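ABC transporter substrate binding protein (Ribose) (Agrobacterium vitis, PDB 5DKV) binds alpha-D-tagatopyranose and probably serves as the sugar-capturing component of an ABC transporter. Local coordinates at residues A[116-121]-A[175-180]; A[166-171]-A[229-234]; A[85-90]-A[289-294]; A[104-107]-A[111-114]. One frame throughout, in Å; residues are numbered along the deposited sequence.

Contact 1 (A[116-121]-A[175-180]). With T6T (alpha-D-tagatopyranose), chain E.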
loop_
_atom_site.group_PDB
_atom_site.type_symbol
_atom_site.label_atom_id
_atom_site.label_comp_id
_atom_site.label_asym_id
_atom_site.label_seq_id
_atom_site.Cartn_x
_atom_site.Cartn_y
_atom_site.Cartn_z
ATOM N N ASP A 116 5.781 -1.530 3.920
ATOM C CA ASP A 116 4.607 -1.792 3.061
ATOM C C ASP A 116 4.485 -3.264 2.668
ATOM O O ASP A 116 3.542 -3.954 3.085
ATOM C CB ASP A 116 4.633 -0.899 1.813
ATOM C CG ASP A 116 3.400 -1.064 0.962
ATOM O OD1 ASP A 116 2.282 -1.163 1.533
ATOM O OD2 ASP A 116 3.564 -1.066 -0.284
ATOM N N THR A 117 5.458 -3.736 1.897
ATOM C CA THR A 117 5.517 -5.102 1.402
ATOM C C THR A 117 6.633 -5.886 2.093
ATOM O O THR A 117 7.466 -5.297 2.782
ATOM C CB THR A 117 5.779 -5.111 -0.093
ATOM O OG1 THR A 117 6.956 -4.331 -0.344
ATOM C CG2 THR A 117 4.591 -4.522 -0.835
ATOM N N PHE A 118 6.649 -7.204 1.893
ATOM C CA PHE A 118 7.639 -8.056 2.529
ATOM C C PHE A 118 8.303 -9.019 1.562
ATOM O O PHE A 118 7.862 -9.183 0.422
ATOM C CB PHE A 118 7.013 -8.836 3.705
ATOM C CG PHE A 118 5.866 -9.785 3.338
ATOM C CD1 PHE A 118 6.114 -11.006 2.748
ATOM C CD2 PHE A 118 4.559 -9.483 3.704
ATOM C CE1 PHE A 118 5.071 -11.889 2.451
ATOM C CE2 PHE A 118 3.513 -10.377 3.438
ATOM C CZ PHE A 118 3.788 -11.574 2.799
ATOM N N ILE A 119 9.429 -9.573 1.999
ATOM C CA ILE A 119 10.016 -10.754 1.363
ATOM C C ILE A 119 9.827 -11.971 2.268
ATOM O O ILE A 119 9.508 -11.843 3.450
ATOM C CB ILE A 119 11.518 -10.574 1.033
ATOM C CG1 ILE A 119 12.330 -10.256 2.286
ATOM C CG2 ILE A 119 11.677 -9.485 -0.024
ATOM C CD1 ILE A 119 13.801 -10.451 2.112
ATOM N N GLY A 120 9.992 -13.155 1.695
ATOM C CA GLY A 120 9.682 -14.381 2.419
ATOM C C GLY A 120 8.220 -14.405 2.797
ATOM O O GLY A 120 7.345 -14.299 1.938
ATOM N N THR A 121 7.976 -14.576 4.095
ATOM C CA THR A 121 6.636 -14.548 4.687
ATOM C C THR A 121 6.342 -13.225 5.383
ATOM O O THR A 121 5.213 -12.960 5.828
ATOM C CB THR A 121 6.483 -15.666 5.729
ATOM O OG1 THR A 121 7.390 -15.427 6.808
ATOM C CG2 THR A 121 6.784 -17.042 5.124
ATOM N N THR A 175 -1.676 -6.407 -1.732
ATOM C CA THR A 175 -2.957 -6.500 -2.407
ATOM C C THR A 175 -3.490 -7.939 -2.457
ATOM O O THR A 175 -4.701 -8.136 -2.502
ATOM C CB THR A 175 -2.867 -5.912 -3.809
ATOM O OG1 THR A 175 -1.843 -6.589 -4.537
ATOM C CG2 THR A 175 -2.562 -4.403 -3.750
ATOM N N ASP A 176 -2.607 -8.936 -2.403
ATOM C CA ASP A 176 -3.040 -10.322 -2.191
ATOM C C ASP A 176 -3.777 -10.429 -0.851
ATOM O O ASP A 176 -4.837 -11.045 -0.753
ATOM C CB ASP A 176 -1.842 -11.288 -2.187
ATOM C CG ASP A 176 -1.412 -11.726 -3.576
ATOM O OD1 ASP A 176 -2.045 -11.329 -4.582
ATOM O OD2 ASP A 176 -0.419 -12.488 -3.645
ATOM N N GLN A 177 -3.218 -9.805 0.189
ATOM C CA GLN A 177 -3.802 -9.884 1.520
ATOM C C GLN A 177 -5.141 -9.137 1.547
ATOM O O GLN A 177 -6.090 -9.592 2.181
ATOM C CB GLN A 177 -2.846 -9.324 2.571
ATOM C CG GLN A 177 -1.756 -10.309 2.944
ATOM C CD GLN A 177 -0.789 -9.736 3.952
ATOM O OE1 GLN A 177 -0.399 -8.583 3.841
ATOM N NE2 GLN A 177 -0.450 -10.523 4.978
ATOM N N ARG A 178 -5.220 -7.991 0.860
ATOM C CA ARG A 178 -6.462 -7.237 0.834
ATOM C C ARG A 178 -7.551 -8.027 0.131
ATOM O O ARG A 178 -8.688 -8.043 0.576
ATOM C CB ARG A 178 -6.271 -5.887 0.146
ATOM C CG ARG A 178 -5.317 -4.986 0.858
ATOM C CD ARG A 178 -4.910 -3.750 0.066
ATOM N NE ARG A 178 -3.703 -3.183 0.676
ATOM C CZ ARG A 178 -2.885 -2.310 0.109
ATOM N NH1 ARG A 178 -3.129 -1.832 -1.105
ATOM N NH2 ARG A 178 -1.825 -1.887 0.786
ATOM N N GLU A 179 -7.207 -8.676 -0.970
ATOM C CA GLU A 179 -8.195 -9.487 -1.668
ATOM C C GLU A 179 -8.653 -10.672 -0.800
ATOM O O GLU A 179 -9.840 -10.998 -0.759
ATOM C CB GLU A 179 -7.637 -9.985 -2.999
ATOM C CG GLU A 179 -8.614 -10.906 -3.714
ATOM C CD GLU A 179 -8.197 -11.233 -5.145
ATOM O OE1 GLU A 179 -7.235 -10.627 -5.653
ATOM O OE2 GLU A 179 -8.837 -12.115 -5.763
ATOM N N GLN A 180 -7.725 -11.328 -0.113
ATOM C CA GLN A 180 -8.096 -12.442 0.768
ATOM C C GLN A 180 -9.032 -11.982 1.884
ATOM O O GLN A 180 -10.000 -12.670 2.212
ATOM C CB GLN A 180 -6.858 -13.113 1.359
ATOM C CG GLN A 180 -6.063 -13.955 0.352
ATOM C CD GLN A 180 -6.863 -15.114 -0.262
ATOM O OE1 GLN A 180 -7.406 -15.968 0.448
ATOM N NE2 GLN A 180 -6.925 -15.146 -1.593
HETATM O O3 T6T E . -1.578 0.526 -2.023
HETATM C C3 T6T E . -0.255 1.044 -2.002
HETATM C C4 T6T E . 0.646 0.030 -1.443
HETATM O O4 T6T E . 0.243 -0.262 -0.054
HETATM C C5 T6T E . 0.628 -1.185 -2.261
HETATM O O5 T6T E . 1.592 -2.148 -1.802
HETATM C C6 T6T E . 1.025 -0.905 -3.701
HETATM O O6 T6T E . 0.159 0.135 -4.243
HETATM C C2 T6T E . 0.198 1.346 -3.444
HETATM O O2 T6T E . 1.500 1.875 -3.375
HETATM C C1 T6T E . -0.695 2.247 -4.199
HETATM O O1 T6T E . -0.814 3.496 -3.597
#
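Gln177 extends from helix 173-186 toward the rim of the Phe118 ring, its NE2 lying near the ring plane and 4.3 Å from CE2. The side chain is straight at chi2 (178°) before the amide turns, which carries NE2 across to the ring. One face of the same ring carries Thr121 O, which stands 3.5 Å above the ring centre. Deeper in, the two segments meet through the sugar. The loop 116-121 follows a strand of one lobe and helix 173-186 belongs to the other, so the contact spans the interlobe cleft in which type I periplasmic binding proteins enclose their ligands. The carboxylate of Asp116 engages two neighbouring hydroxyls, taking a hydrogen bond from tagatopyranose O4 on OD1 (2.7 Å) and one from O5 on OD2 (2.7 Å). Arg178, extended from CG to NE, comes from across the cleft with its guanidinium edge: NH1 donates to sugar O3 (3.0 Å) and NH2 to O4 (2.8 Å, 164°). O4 therefore bridges carboxylate and guanidinium; Asp116 OD1 and Arg178 NH2 themselves stay 4.2 Å apart, beyond a salt bridge. Asn142 holds Arg178 NE, and the carbonyl of Ala227 takes a second bond from NH1.

Contact 2 (A[166-171]-A[229-234]). With T6T (alpha-D-tagatopyranose), chain E.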
loop_
_atom_site.group_PDB
_atom_site.type_symbol
_atom_site.label_atom_id
_atom_site.label_comp_id
_atom_site.label_asym_id
_atom_site.label_seq_id
_atom_site.Cartn_x
_atom_site.Cartn_y
_atom_site.Cartn_z
ATOM N N SER A 166 -11.148 -5.122 -8.027
ATOM C CA SER A 166 -10.230 -4.618 -9.012
ATOM C C SER A 166 -8.873 -4.618 -8.327
ATOM O O SER A 166 -8.701 -3.966 -7.304
ATOM C CB SER A 166 -10.658 -3.214 -9.475
ATOM O OG SER A 166 -9.690 -2.580 -10.275
ATOM N N ASN A 167 -7.938 -5.399 -8.850
ATOM C CA ASN A 167 -6.649 -5.591 -8.201
ATOM C C ASN A 167 -5.487 -5.472 -9.165
ATOM O O ASN A 167 -5.673 -5.303 -10.380
ATOM C CB ASN A 167 -6.624 -6.954 -7.515
ATOM C CG ASN A 167 -5.775 -6.974 -6.278
ATOM O OD1 ASN A 167 -4.999 -6.055 -6.022
ATOM N ND2 ASN A 167 -5.933 -8.018 -5.487
ATOM N N VAL A 168 -4.278 -5.537 -8.621
ATOM C CA VAL A 168 -3.081 -5.249 -9.398
ATOM C C VAL A 168 -2.614 -6.464 -10.195
ATOM O O VAL A 168 -2.755 -6.511 -11.424
ATOM C CB VAL A 168 -1.949 -4.753 -8.454
ATOM C CG1 VAL A 168 -0.690 -4.447 -9.236
ATOM C CG2 VAL A 168 -2.395 -3.510 -7.727
ATOM N N LYS A 169 -2.085 -7.449 -9.479
ATOM C CA LYS A 169 -1.471 -8.621 -10.090
ATOM C C LYS A 169 -1.328 -9.673 -9.001
ATOM O O LYS A 169 -0.977 -9.319 -7.884
ATOM C CB LYS A 169 -0.128 -8.189 -10.714
ATOM C CG LYS A 169 1.122 -8.973 -10.410
ATOM C CD LYS A 169 2.324 -8.054 -10.127
ATOM C CE LYS A 169 2.680 -7.118 -11.265
ATOM N NZ LYS A 169 4.007 -6.455 -11.009
ATOM N N PRO A 170 -1.604 -10.956 -9.310
ATOM C CA PRO A 170 -1.342 -11.979 -8.283
ATOM C C PRO A 170 0.086 -11.914 -7.760
ATOM O O PRO A 170 1.013 -11.662 -8.531
ATOM C CB PRO A 170 -1.564 -13.301 -9.017
ATOM C CG PRO A 170 -2.411 -12.963 -10.204
ATOM C CD PRO A 170 -2.062 -11.540 -10.578
ATOM N N GLY A 171 0.257 -12.148 -6.461
ATOM C CA GLY A 171 1.582 -12.222 -5.883
ATOM C C GLY A 171 2.110 -10.975 -5.200
ATOM O O GLY A 171 3.136 -11.036 -4.516
ATOM N N LEU A 229 -4.476 2.191 -4.789
ATOM C CA LEU A 229 -4.720 3.519 -5.348
ATOM C C LEU A 229 -5.183 3.482 -6.800
ATOM O O LEU A 229 -6.271 3.998 -7.144
ATOM C CB LEU A 229 -3.449 4.347 -5.242
ATOM C CG LEU A 229 -3.582 5.851 -5.434
ATOM C CD1 LEU A 229 -2.440 6.583 -4.725
ATOM C CD2 LEU A 229 -3.610 6.247 -6.894
ATOM N N PHE A 230 -4.380 2.838 -7.636
ATOM C CA PHE A 230 -4.610 2.863 -9.084
ATOM C C PHE A 230 -5.862 2.065 -9.448
ATOM O O PHE A 230 -6.626 2.467 -10.316
ATOM C CB PHE A 230 -3.355 2.365 -9.807
ATOM C CG PHE A 230 -2.176 3.240 -9.544
ATOM C CD1 PHE A 230 -2.099 4.480 -10.143
ATOM C CD2 PHE A 230 -1.182 2.869 -8.664
ATOM C CE1 PHE A 230 -1.036 5.325 -9.880
ATOM C CE2 PHE A 230 -0.127 3.730 -8.395
ATOM C CZ PHE A 230 -0.059 4.940 -9.005
ATOM N N SER A 231 -6.109 0.971 -8.740
ATOM C CA SER A 231 -7.264 0.127 -9.004
ATOM C C SER A 231 -8.541 0.891 -8.676
ATOM O O SER A 231 -9.507 0.879 -9.423
ATOM C CB SER A 231 -7.205 -1.136 -8.160
ATOM O OG SER A 231 -6.082 -1.942 -8.514
ATOM N N GLY A 232 -8.538 1.538 -7.516
ATOM C CA GLY A 232 -9.683 2.321 -7.105
ATOM C C GLY A 232 -9.948 3.534 -7.988
ATOM O O GLY A 232 -11.101 3.838 -8.309
ATOM N N LEU A 233 -8.890 4.241 -8.359
ATOM C CA LEU A 233 -9.004 5.400 -9.236
ATOM C C LEU A 233 -9.552 4.993 -10.602
ATOM O O LEU A 233 -10.512 5.591 -11.101
ATOM C CB LEU A 233 -7.634 6.076 -9.372
ATOM C CG LEU A 233 -7.529 7.267 -10.311
ATOM C CD1 LEU A 233 -8.554 8.327 -9.922
ATOM C CD2 LEU A 233 -6.091 7.815 -10.283
ATOM N N GLY A 234 -8.954 3.971 -11.200
ATOM C CA GLY A 234 -9.399 3.499 -12.502
ATOM C C GLY A 234 -10.821 2.987 -12.480
ATOM O O GLY A 234 -11.612 3.256 -13.385
HETATM O O3 T6T E . -1.578 0.526 -2.023
HETATM C C3 T6T E . -0.255 1.044 -2.002
HETATM C C4 T6T E . 0.646 0.030 -1.443
HETATM O O4 T6T E . 0.243 -0.262 -0.054
HETATM C C5 T6T E . 0.628 -1.185 -2.261
HETATM O O5 T6T E . 1.592 -2.148 -1.802
HETATM C C6 T6T E . 1.025 -0.905 -3.701
HETATM O O6 T6T E . 0.159 0.135 -4.243
HETATM C C2 T6T E . 0.198 1.346 -3.444
HETATM O O2 T6T E . 1.500 1.875 -3.375
HETATM C C1 T6T E . -0.695 2.247 -4.199
HETATM O O1 T6T E . -0.814 3.496 -3.597
#
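Ser231, in the first turn of helix 229-241, packs against Ser166 and Asn167 at the end of strand 161-167, where the alpha/beta sheet of one lobe of a type I periplasmic binding protein runs out into the ligand cleft. The close approaches are van der Waals ones. Ser231 CB rests 3.3 Å from the carbonyl oxygen of Ser166 and 3.6 Å from Ser166 OG, so the small residues let helix and strand come near, with the CA atoms of Ser166 and Ser231 5.6 Å apart. Val168 adds a looser touch, its CG2 standing 4.1 Å from Ser231 OG.

Polar ends find their partners beyond the pair. Ser231 OG, turned back beside its own backbone N (chi1 -64°), is hydrogen-bonded to Asn200 ND2 and Asn228 OD1; Asn228 in turn bonds the sugar, which makes Ser231 a second-shell residue of the pocket. Asn167 uses ND2 to reach Glu179 and the carbonyl of Thr175 on helix 173-186.

Ligand contact comes from the helix start: Leu229 CB lies 3.2 Å from tagatopyranose O1, while its CD2 sits 4.0 Å above the Phe230 ring, offset toward the rim. Just where the strand gives way to loop, Val168 N donates to Asn167 OD1 (2.7 Å), approaching from above the carbonyl plane, 35° out of it.

Contact 3 (A[85-90]-A[289-294])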
loop_
_atom_site.group_PDB
_atom_site.type_symbol
_atom_site.label_atom_id
_atom_site.label_comp_id
_atom_site.label_asym_id
_atom_site.label_seq_id
_atom_site.Cartn_x
_atom_site.Cartn_y
_atom_site.Cartn_z
ATOM N N PRO A 85 24.964 2.860 2.270
ATOM C CA PRO A 85 24.127 3.471 3.295
ATOM C C PRO A 85 24.271 2.740 4.610
ATOM O O PRO A 85 24.681 1.574 4.610
ATOM C CB PRO A 85 22.724 3.323 2.725
ATOM C CG PRO A 85 22.782 2.054 1.986
ATOM C CD PRO A 85 24.152 2.043 1.347
ATOM N N ASP A 86 23.950 3.412 5.713
ATOM C CA ASP A 86 24.022 2.775 7.033
ATOM C C ASP A 86 22.896 1.757 7.256
ATOM O O ASP A 86 23.053 0.784 8.019
ATOM C CB ASP A 86 24.002 3.858 8.128
ATOM C CG ASP A 86 25.229 4.759 8.065
ATOM O OD1 ASP A 86 26.357 4.222 8.136
ATOM O OD2 ASP A 86 25.073 5.989 7.901
ATOM N N ALA A 87 21.756 2.008 6.618
ATOM C CA ALA A 87 20.621 1.081 6.638
ATOM C C ALA A 87 19.762 1.270 5.401
ATOM O O ALA A 87 19.852 2.318 4.744
ATOM C CB ALA A 87 19.793 1.289 7.916
ATOM N N ILE A 88 18.965 0.243 5.060
ATOM C CA ILE A 88 18.037 0.312 3.922
ATOM C C ILE A 88 16.618 0.036 4.372
ATOM O O ILE A 88 16.345 -0.970 5.039
ATOM C CB ILE A 88 18.406 -0.711 2.809
ATOM C CG1 ILE A 88 19.764 -0.363 2.213
ATOM C CG2 ILE A 88 17.314 -0.774 1.717
ATOM C CD1 ILE A 88 20.417 -1.503 1.416
ATOM N N LEU A 89 15.724 0.959 4.033
ATOM C CA LEU A 89 14.293 0.731 4.057
ATOM C C LEU A 89 13.842 0.447 2.621
ATOM O O LEU A 89 14.168 1.213 1.712
ATOM C CB LEU A 89 13.560 1.949 4.585
ATOM C CG LEU A 89 14.058 2.553 5.909
ATOM C CD1 LEU A 89 13.209 3.748 6.304
ATOM C CD2 LEU A 89 14.017 1.566 7.030
ATOM N N ILE A 90 13.111 -0.638 2.397
ATOM C CA ILE A 90 12.668 -0.941 1.050
ATOM C C ILE A 90 11.269 -1.558 1.040
ATOM O O ILE A 90 10.882 -2.324 1.926
ATOM C CB ILE A 90 13.670 -1.888 0.342
ATOM C CG1 ILE A 90 13.177 -2.246 -1.061
ATOM C CG2 ILE A 90 13.839 -3.134 1.153
ATOM C CD1 ILE A 90 14.255 -2.885 -1.927
ATOM N N ALA A 289 17.325 3.404 15.807
ATOM C CA ALA A 289 17.369 2.651 17.053
ATOM C C ALA A 289 18.300 1.452 16.877
ATOM O O ALA A 289 19.199 1.235 17.666
ATOM C CB ALA A 289 15.974 2.200 17.462
ATOM N N HIS A 290 18.106 0.708 15.801
ATOM C CA HIS A 290 19.002 -0.406 15.532
ATOM C C HIS A 290 20.475 0.009 15.445
ATOM O O HIS A 290 21.366 -0.637 16.012
ATOM C CB HIS A 290 18.635 -1.112 14.232
ATOM C CG HIS A 290 19.619 -2.177 13.868
ATOM N ND1 HIS A 290 19.642 -3.401 14.504
ATOM C CD2 HIS A 290 20.642 -2.189 12.981
ATOM C CE1 HIS A 290 20.633 -4.127 14.017
ATOM N NE2 HIS A 290 21.254 -3.417 13.091
ATOM N N LEU A 291 20.731 1.064 14.701
ATOM C CA LEU A 291 22.091 1.528 14.473
ATOM C C LEU A 291 22.772 2.025 15.736
ATOM O O LEU A 291 24.003 2.093 15.781
ATOM C CB LEU A 291 22.094 2.622 13.403
ATOM C CG LEU A 291 21.798 2.105 12.004
ATOM C CD1 LEU A 291 21.407 3.260 11.124
ATOM C CD2 LEU A 291 22.999 1.347 11.357
ATOM N N THR A 292 21.989 2.336 16.769
ATOM C CA THR A 292 22.563 2.782 18.046
ATOM C C THR A 292 22.425 1.681 19.099
ATOM O O THR A 292 22.543 1.941 20.302
ATOM C CB THR A 292 21.906 4.072 18.523
ATOM O OG1 THR A 292 20.475 3.907 18.580
ATOM C CG2 THR A 292 22.233 5.211 17.559
ATOM N N GLY A 293 22.167 0.454 18.653
ATOM C CA GLY A 293 22.268 -0.705 19.536
ATOM C C GLY A 293 21.008 -1.089 20.285
ATOM O O GLY A 293 21.053 -1.923 21.196
ATOM N N GLN A 294 19.885 -0.492 19.905
ATOM C CA GLN A 294 18.586 -0.794 20.511
ATOM C C GLN A 294 17.829 -1.846 19.692
ATOM O O GLN A 294 17.765 -1.768 18.464
ATOM C CB GLN A 294 17.777 0.502 20.615
ATOM C CG GLN A 294 16.356 0.379 21.099
ATOM C CD GLN A 294 16.229 -0.213 22.493
ATOM O OE1 GLN A 294 16.739 0.336 23.481
ATOM N NE2 GLN A 294 15.525 -1.337 22.574
#
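The end of helix 276-291, closed by a Schellman motif, sets Leu291 against Asp86 and Ala87 where strand 87-90 begins. The leucine works as a fork. Its CD1 branch lies against a methylene and a methyl carbon, 4.0 Å from Asp86 CB and 4.1 Å from Ala87 CB, while CD2 touches the carbonyl oxygen of Asp86 at 3.4 Å. The grip is apolar packing together with a carbon-to-oxygen contact. With CG beside the backbone N and anti to the carbonyl carbon (chi1 -71°), the Leu291 side chain carries both branches across to the strand. The carboxylate of Asp86 is occupied in another direction: OD2 accepts from the backbone N of Arg29 at the start of the neighbouring strand 29-33.

This is the layering of an alpha/beta lobe, a helix packed on a parallel sheet, and it brings a late helix of the chain onto the lobe built mainly from its early part, as in other type I periplasmic binding proteins. Ala87 also touches Ala287 one turn earlier on the helix, and Leu291 reaches Phe28. Beyond Leu291 the chain turns sharply. Gly293 N bonds to His290 O (3.0 Å), and the positive phi of Gly293 (90°) then turns the chain so that Gln294 N reaches Ala289 O (2.9 Å). Thr292 N reaches that same Ala289 oxygen from the opposite face of its plane, at 3.1 Å.

Contact 4 (A[104-107]-A[111-114])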
loop_
_atom_site.group_PDB
_atom_site.type_symbol
_atom_site.label_atom_id
_atom_site.label_comp_id
_atom_site.label_asym_id
_atom_site.label_seq_id
_atom_site.Cartn_x
_atom_site.Cartn_y
_atom_site.Cartn_z
ATOM N N LYS A 104 22.410 -9.963 -0.593
ATOM C CA LYS A 104 23.723 -9.387 -0.877
ATOM C C LYS A 104 24.038 -8.190 0.025
ATOM O O LYS A 104 25.188 -8.026 0.458
ATOM C CB LYS A 104 23.812 -8.961 -2.338
ATOM C CG LYS A 104 23.857 -10.127 -3.284
ATOM C CD LYS A 104 24.560 -9.768 -4.602
ATOM C CE LYS A 104 23.587 -9.501 -5.741
ATOM N NZ LYS A 104 23.914 -10.351 -6.921
ATOM N N ALA A 105 23.023 -7.366 0.292
ATOM C CA ALA A 105 23.171 -6.208 1.161
ATOM C C ALA A 105 23.384 -6.697 2.591
ATOM O O ALA A 105 24.215 -6.163 3.329
ATOM C CB ALA A 105 21.967 -5.312 1.069
ATOM N N ALA A 106 22.617 -7.717 2.968
ATOM C CA ALA A 106 22.720 -8.322 4.302
ATOM C C ALA A 106 24.131 -8.869 4.533
ATOM O O ALA A 106 24.747 -8.635 5.578
ATOM C CB ALA A 106 21.691 -9.430 4.462
ATOM N N ASP A 107 24.660 -9.566 3.535
ATOM C CA ASP A 107 25.983 -10.181 3.660
ATOM C C ASP A 107 27.113 -9.138 3.672
ATOM O O ASP A 107 28.219 -9.412 4.165
ATOM C CB ASP A 107 26.205 -11.189 2.521
ATOM C CG ASP A 107 25.260 -12.382 2.597
ATOM O OD1 ASP A 107 24.736 -12.672 3.696
ATOM O OD2 ASP A 107 25.046 -13.039 1.554
ATOM N N PRO A 111 22.081 -3.335 7.469
ATOM C CA PRO A 111 20.795 -3.743 8.044
ATOM C C PRO A 111 19.628 -3.206 7.243
ATOM O O PRO A 111 19.751 -2.154 6.602
ATOM C CB PRO A 111 20.821 -3.128 9.454
ATOM C CG PRO A 111 21.711 -1.935 9.315
ATOM C CD PRO A 111 22.790 -2.373 8.343
ATOM N N MET A 112 18.501 -3.899 7.287
ATOM C CA MET A 112 17.346 -3.481 6.504
ATOM C C MET A 112 16.027 -3.785 7.168
ATOM O O MET A 112 15.906 -4.660 8.037
ATOM C CB MET A 112 17.371 -4.138 5.138
ATOM C CG MET A 112 17.112 -5.617 5.212
ATOM S SD MET A 112 17.351 -6.339 3.606
ATOM C CE MET A 112 19.133 -6.238 3.492
ATOM N N ILE A 113 15.046 -2.997 6.749
ATOM C CA ILE A 113 13.670 -3.087 7.174
ATOM C C ILE A 113 12.808 -3.064 5.918
ATOM O O ILE A 113 13.100 -2.271 5.005
ATOM C CB ILE A 113 13.320 -1.900 8.105
ATOM C CG1 ILE A 113 14.052 -2.072 9.431
ATOM C CG2 ILE A 113 11.814 -1.764 8.337
ATOM C CD1 ILE A 113 13.904 -0.901 10.400
ATOM N N THR A 114 11.775 -3.902 5.828
ATOM C CA THR A 114 10.866 -3.760 4.689
ATOM C C THR A 114 9.618 -2.992 5.169
ATOM O O THR A 114 9.104 -3.161 6.284
ATOM C CB THR A 114 10.504 -5.107 3.993
ATOM O OG1 THR A 114 9.625 -5.895 4.803
ATOM C CG2 THR A 114 11.752 -5.904 3.687
#
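Thr114 OG1 is gripped by both Tyr124 OH and the carbonyl oxygen of Thr117, pinning the far end of segment 111-114, while two residues earlier Met112 makes the contact proper with Ala105 and Ala106 of helix 99-107. The methionine touches with its terminal methyl alone. CE lies 3.8 Å from Ala105 CB, 3.8 Å from the backbone N of Ala106 and 4.2 Å from Ala106 CB, so it sits over the nitrogen end of the peptide that joins the two alanines. Its route there has two features: CG takes the position between the backbone N and the carbonyl carbon (chi1 69°), and after a straight middle the chain bends at chi3 (72°), which swings CE onto the helix. Small alanine side chains on the helix surface suit this end-on approach. Phe133 touches both Met112 and Ala106 and so completes the apolar cluster, and Ala105 also meets Ile88 on the adjoining strand. At the turn the backbones draw closer, the CA atoms of Ala106 and Pro111 being 6.2 Å apart. Helix 99-107 thus lies packed on the strand that follows it, the return half of the beta-alpha-beta crossover formed by strand 87-90, helix 99-107 and strand 112-115.

Overall arrangement
The contacts fall on both sides of the sugar cleft: contact 1 spans it, contact 2 lies in one lobe, and contacts 3 and 4 lie far out in the other. Contacts 1 and 2 both touch tagatopyranose, their centres 13 Å apart, and strand 161-167 leads on into helix 173-186. Contacts 3 and 4, with centres 10 Å apart, each bring one of two neighbouring parallel strands, joined by probable hydrogen bonds from Ile113 N to Ile88 O and from Ile88 N to Pro111 O, both 3.0 Å. The centre of contact 2 is about 32 Å from that of contact 3. Strand 112-115 of contact 4 runs straight into Asp116, although the centres of contacts 1 and 4 are about 19 Å apart.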